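Local coordinates for high-affinity zinc uptake system protein znuA (Streptococcus suis, PDB 3MFQ) that binds zinc and, as a substrate-binding protein, probably hands the metal to an ABC transporter for uptake, at residues Ala150-Glu153 against Lys154-Val158; Ser194-Asn198 against Ser199-Glu203. All coordinates share one frame; numbering follows the deposited sequence.

Interaction 1: Ala150-Glu153 against Lys154-Val158; sequences AWVE and KELSV
W151 and E155, one helical turn apart, both set CG anti to the backbone N (chi1 -159° for E155), which sends the two side chains down the same flank; a bend at chi2 (76°) then folds the glutamate over the indole. Its carboxylate stacks over one face of W151, the planes only 9° apart. CD of E155 comes to 3.7 Å from CZ2 of W151, and OE1 rides above the ring, displaced toward its rim. The methylene joins in through a CH-pi contact, with CG of E155 4.1 Å from the centroid of the six-membered ring. A glutamate suits this place because stem and flat end can both lie over the indole; K271, the ring's cation-pi partner, probably makes a carboxylate tolerable beside the electron-rich face.

On the next flank, V152 and L156 lie side by side, CG1 of V152 3.5 Å from CD2 of L156; these branched apolar chains suit the buried side. Successive i to i+4 backbone bonds run through the turn, the last from S157 N to E153 O at 2.9 Å. S157 adds its hydroxyl, OG donating to K154 O at 2.8 Å from above the carbonyl plane.

The contact lies in the last turn of helix 131-156. V274 of helix 266-281 packs against W151, V152, E155 and L156, and Y180 from a loop meets V152, E153 and L156.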
loop_
_atom_site.group_PDB
_atom_site.type_symbol
_atom_site.label_atom_id
_atom_site.label_comp_id
_atom_site.label_asym_id
_atom_site.label_seq_id
_atom_site.Cartn_x
_atom_site.Cartn_y
_atom_site.Cartn_z
ATOM N N ALA A 150 1.247 -16.496 -6.883
ATOM C CA ALA A 150 0.488 -17.627 -7.402
ATOM C C ALA A 150 -0.806 -17.805 -6.617
ATOM O O ALA A 150 -1.834 -18.181 -7.177
ATOM C CB ALA A 150 1.324 -18.893 -7.347
ATOM N N TRP A 151 -0.746 -17.527 -5.319
ATOM C CA TRP A 151 -1.906 -17.652 -4.447
ATOM C C TRP A 151 -2.984 -16.650 -4.830
ATOM O O TRP A 151 -4.159 -17.000 -4.946
ATOM C CB TRP A 151 -1.492 -17.438 -2.991
ATOM C CG TRP A 151 -2.605 -17.610 -2.001
ATOM C CD1 TRP A 151 -2.957 -18.761 -1.356
ATOM C CD2 TRP A 151 -3.503 -16.599 -1.532
ATOM N NE1 TRP A 151 -4.020 -18.530 -0.519
ATOM C CE2 TRP A 151 -4.376 -17.210 -0.609
ATOM C CE3 TRP A 151 -3.658 -15.236 -1.805
ATOM C CZ2 TRP A 151 -5.386 -16.506 0.042
ATOM C CZ3 TRP A 151 -4.660 -14.540 -1.158
ATOM C CH2 TRP A 151 -5.511 -15.175 -0.246
ATOM N N VAL A 152 -2.578 -15.399 -5.022
ATOM C CA VAL A 152 -3.508 -14.336 -5.382
ATOM C C VAL A 152 -4.199 -14.651 -6.699
ATOM O O VAL A 152 -5.413 -14.501 -6.827
ATOM C CB VAL A 152 -2.792 -12.982 -5.514
ATOM C CG1 VAL A 152 -3.783 -11.901 -5.900
ATOM C CG2 VAL A 152 -2.090 -12.629 -4.216
ATOM N N GLU A 153 -3.411 -15.090 -7.675
ATOM C CA GLU A 153 -3.935 -15.466 -8.983
ATOM C C GLU A 153 -5.021 -16.530 -8.874
ATOM O O GLU A 153 -6.153 -16.318 -9.304
ATOM C CB GLU A 153 -2.805 -15.963 -9.891
ATOM C CG GLU A 153 -1.927 -14.861 -10.472
ATOM C CD GLU A 153 -2.621 -14.073 -11.574
ATOM O OE1 GLU A 153 -3.828 -14.303 -11.811
ATOM O OE2 GLU A 153 -1.957 -13.222 -12.206
ATOM N N LYS A 154 -4.669 -17.676 -8.305
ATOM C CA LYS A 154 -5.627 -18.761 -8.136
ATOM C C LYS A 154 -6.834 -18.276 -7.347
ATOM O O LYS A 154 -7.966 -18.675 -7.611
ATOM C CB LYS A 154 -4.971 -19.955 -7.433
ATOM C CG LYS A 154 -5.915 -21.121 -7.152
ATOM C CD LYS A 154 -5.151 -22.394 -6.798
ATOM C CE LYS A 154 -4.300 -22.884 -7.967
ATOM N NZ LYS A 154 -3.315 -23.927 -7.556
ATOM N N GLU A 155 -6.582 -17.399 -6.382
ATOM C CA GLU A 155 -7.635 -16.902 -5.509
ATOM C C GLU A 155 -8.600 -15.989 -6.265
ATOM O O GLU A 155 -9.816 -16.083 -6.103
ATOM C CB GLU A 155 -7.025 -16.164 -4.316
ATOM C CG GLU A 155 -7.947 -16.042 -3.111
ATOM C CD GLU A 155 -8.069 -17.334 -2.326
ATOM O OE1 GLU A 155 -7.309 -18.284 -2.607
ATOM O OE2 GLU A 155 -8.927 -17.397 -1.419
ATOM N N LEU A 156 -8.049 -15.113 -7.100
ATOM C CA LEU A 156 -8.847 -14.145 -7.849
ATOM C C LEU A 156 -9.579 -14.767 -9.033
ATOM O O LEU A 156 -10.621 -14.268 -9.458
ATOM C CB LEU A 156 -7.959 -13.003 -8.342
ATOM C CG LEU A 156 -7.921 -11.730 -7.496
ATOM C CD1 LEU A 156 -8.070 -12.045 -6.020
ATOM C CD2 LEU A 156 -6.643 -10.951 -7.765
ATOM N N SER A 157 -9.025 -15.855 -9.560
ATOM C CA SER A 157 -9.559 -16.499 -10.756
ATOM C C SER A 157 -11.007 -16.941 -10.585
ATOM O O SER A 157 -11.631 -17.423 -11.527
ATOM C CB SER A 157 -8.706 -17.708 -11.135
ATOM O OG SER A 157 -8.899 -18.767 -10.213
ATOM N N VAL A 158 -11.536 -16.781 -9.378
ATOM C CA VAL A 158 -12.899 -17.196 -9.088
ATOM C C VAL A 158 -13.892 -16.056 -9.314
ATOM O O VAL A 158 -15.104 -16.259 -9.260
ATOM C CB VAL A 158 -13.031 -17.719 -7.646
ATOM C CG1 VAL A 158 -13.657 -16.661 -6.745
ATOM C CG2 VAL A 158 -13.847 -19.002 -7.619
#

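Interaction 2: Ser194-Asn198 against Ser199-Glu203; sequences SEVAN and SDMIE
A197 and D200 meet where the loop after strand 183-185 turns into helix 198-211, and the A197 carbonyl is a shared acceptor there. A197 holds the N-cap position. Its oxygen serves two amides of the first turn: M201 N donates to A197 O at 3.1 Å, lying in the carbonyl plane, while D200 N makes a weaker, more bent bond to the same atom. The i to i+4 pattern thus begins at A197 O and continues, weakly, at N198 O, which I202 N approaches to 3.3 Å. The CG1 methylene and CD1 methyl of I202 also lie against N198 O.

Water supplies the second kind of link. One molecule accepts from A197 N at 2.9 Å and donates to D200 OD2 at 2.7 Å. With chi1 at -69°, the aspartate's CG sits beside its own backbone N, and the carboxylate turns back toward the start of the helix. D200, the third helical residue, thereby reaches the N-cap N-H through water, like the reciprocal half of a capping box; alanine, with no side-chain acceptor for D200 N, cannot supply the other half.

Apolar packing is the third element. V196, just before the N-cap, lays CG2 against SD of M201 at 3.4 Å, across the helix start; this i to i+5 pairing has the positions of a hydrophobic staple, though V196 is poorly ordered and the fit is tentative. The methionine bends at both chi2 and chi3, which brings SD against the valine; the side chain also touches P187.

An acidic group three residues into a helix faces the positive end of the helix dipole, so D200 probably favours this N-terminus electrostatically, with the water linking D200 to the N-cap amide.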
loop_
_atom_site.group_PDB
_atom_site.type_symbol
_atom_site.label_atom_id
_atom_site.label_comp_id
_atom_site.label_asym_id
_atom_site.label_seq_id
_atom_site.Cartn_x
_atom_site.Cartn_y
_atom_site.Cartn_z
ATOM N N SER A 194 -6.328 15.790 -0.487
ATOM C CA SER A 194 -7.184 16.663 -1.284
ATOM C C SER A 194 -8.641 16.447 -0.910
ATOM O O SER A 194 -9.008 15.395 -0.389
ATOM C CB SER A 194 -6.991 16.399 -2.779
ATOM O OG SER A 194 -7.835 15.344 -3.215
ATOM N N GLU A 195 -9.470 17.448 -1.178
ATOM C CA GLU A 195 -10.894 17.352 -0.891
ATOM C C GLU A 195 -11.576 16.383 -1.849
ATOM O O GLU A 195 -11.266 16.351 -3.040
ATOM C CB GLU A 195 -11.559 18.728 -0.968
ATOM C CG GLU A 195 -11.247 19.509 -2.240
ATOM C CD GLU A 195 -10.021 20.398 -2.103
ATOM O OE1 GLU A 195 -10.182 21.578 -1.727
ATOM O OE2 GLU A 195 -8.898 19.921 -2.374
ATOM N N VAL A 196 -12.502 15.590 -1.322
ATOM C CA VAL A 196 -13.233 14.629 -2.138
ATOM C C VAL A 196 -14.194 15.346 -3.087
ATOM O O VAL A 196 -15.315 15.692 -2.713
ATOM C CB VAL A 196 -13.991 13.604 -1.265
ATOM C CG1 VAL A 196 -14.830 14.307 -0.200
ATOM C CG2 VAL A 196 -14.847 12.692 -2.128
ATOM N N ALA A 197 -13.737 15.573 -4.315
ATOM C CA ALA A 197 -14.525 16.285 -5.316
ATOM C C ALA A 197 -15.892 15.639 -5.506
ATOM O O ALA A 197 -15.992 14.435 -5.745
ATOM C CB ALA A 197 -13.775 16.335 -6.635
ATOM N N ASN A 198 -16.944 16.442 -5.394
ATOM C CA ASN A 198 -18.295 15.921 -5.525
ATOM C C ASN A 198 -18.567 15.451 -6.948
ATOM O O ASN A 198 -19.501 14.690 -7.189
ATOM C CB ASN A 198 -19.325 16.969 -5.107
ATOM C CG ASN A 198 -20.666 16.355 -4.767
ATOM O OD1 ASN A 198 -20.730 15.280 -4.173
ATOM N ND2 ASN A 198 -21.743 17.034 -5.141
ATOM N N SER A 199 -17.741 15.906 -7.885
ATOM C CA SER A 199 -17.888 15.522 -9.283
ATOM C C SER A 199 -17.249 14.163 -9.547
ATOM O O SER A 199 -17.632 13.460 -10.481
ATOM C CB SER A 199 -17.271 16.577 -10.202
ATOM O OG SER A 199 -15.860 16.587 -10.090
ATOM N N ASP A 200 -16.272 13.797 -8.724
ATOM C CA ASP A 200 -15.644 12.486 -8.833
ATOM C C ASP A 200 -16.479 11.444 -8.107
ATOM O O ASP A 200 -16.434 10.258 -8.424
ATOM C CB ASP A 200 -14.229 12.519 -8.264
ATOM C CG ASP A 200 -13.289 13.343 -9.108
ATOM O OD1 ASP A 200 -13.692 13.738 -10.219
ATOM O OD2 ASP A 200 -12.150 13.595 -8.663
ATOM N N MET A 201 -17.235 11.902 -7.117
ATOM C CA MET A 201 -18.194 11.047 -6.440
ATOM C C MET A 201 -19.227 10.566 -7.447
ATOM O O MET A 201 -19.472 9.366 -7.576
ATOM C CB MET A 201 -18.876 11.814 -5.310
ATOM C CG MET A 201 -17.934 12.202 -4.188
ATOM S SD MET A 201 -17.555 10.801 -3.123
ATOM C CE MET A 201 -19.089 10.653 -2.213
ATOM N N ILE A 202 -19.819 11.515 -8.167
ATOM C CA ILE A 202 -20.829 11.220 -9.177
ATOM C C ILE A 202 -20.249 10.366 -10.288
ATOM O O ILE A 202 -20.844 9.371 -10.699
ATOM C CB ILE A 202 -21.373 12.507 -9.806
ATOM C CG1 ILE A 202 -21.882 13.457 -8.721
ATOM C CG2 ILE A 202 -22.469 12.181 -10.806
ATOM C CD1 ILE A 202 -22.213 14.843 -9.231
ATOM N N GLU A 203 -19.087 10.777 -10.782
ATOM C CA GLU A 203 -18.356 10.010 -11.778
ATOM C C GLU A 203 -18.339 8.547 -11.374
ATOM O O GLU A 203 -18.614 7.661 -12.181
ATOM C CB GLU A 203 -16.922 10.529 -11.881
ATOM C CG GLU A 203 -16.548 11.098 -13.236
ATOM C CD GLU A 203 -16.323 10.021 -14.279
ATOM O OE1 GLU A 203 -15.402 10.186 -15.108
ATOM O OE2 GLU A 203 -17.059 9.011 -14.266
HETATM O O HOH W 1 -12.142 13.764 -5.950
#

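Overall arrangement
Both contacts are local, and they mark opposite helix ends: interaction 1 the C-terminal turn of helix 131-156, interaction 2 the N-terminal turn of helix 198-211. Interaction 1 is partly buried, because a neighbouring helix packs on it, and its chemistry accordingly mixes a carboxylate-indole stack with a CH-pi contact, apolar packing and the backbone ladder. Interaction 2 lies at the surface, where a water bridge and an acidic side chain near the helix start share the work with a single apolar pair. The two hold different elements and do not touch, their centres being about 32 Å apart. Neither supplies a zinc ligand; the V196 side chain is about 14 Å from the bound zinc ion.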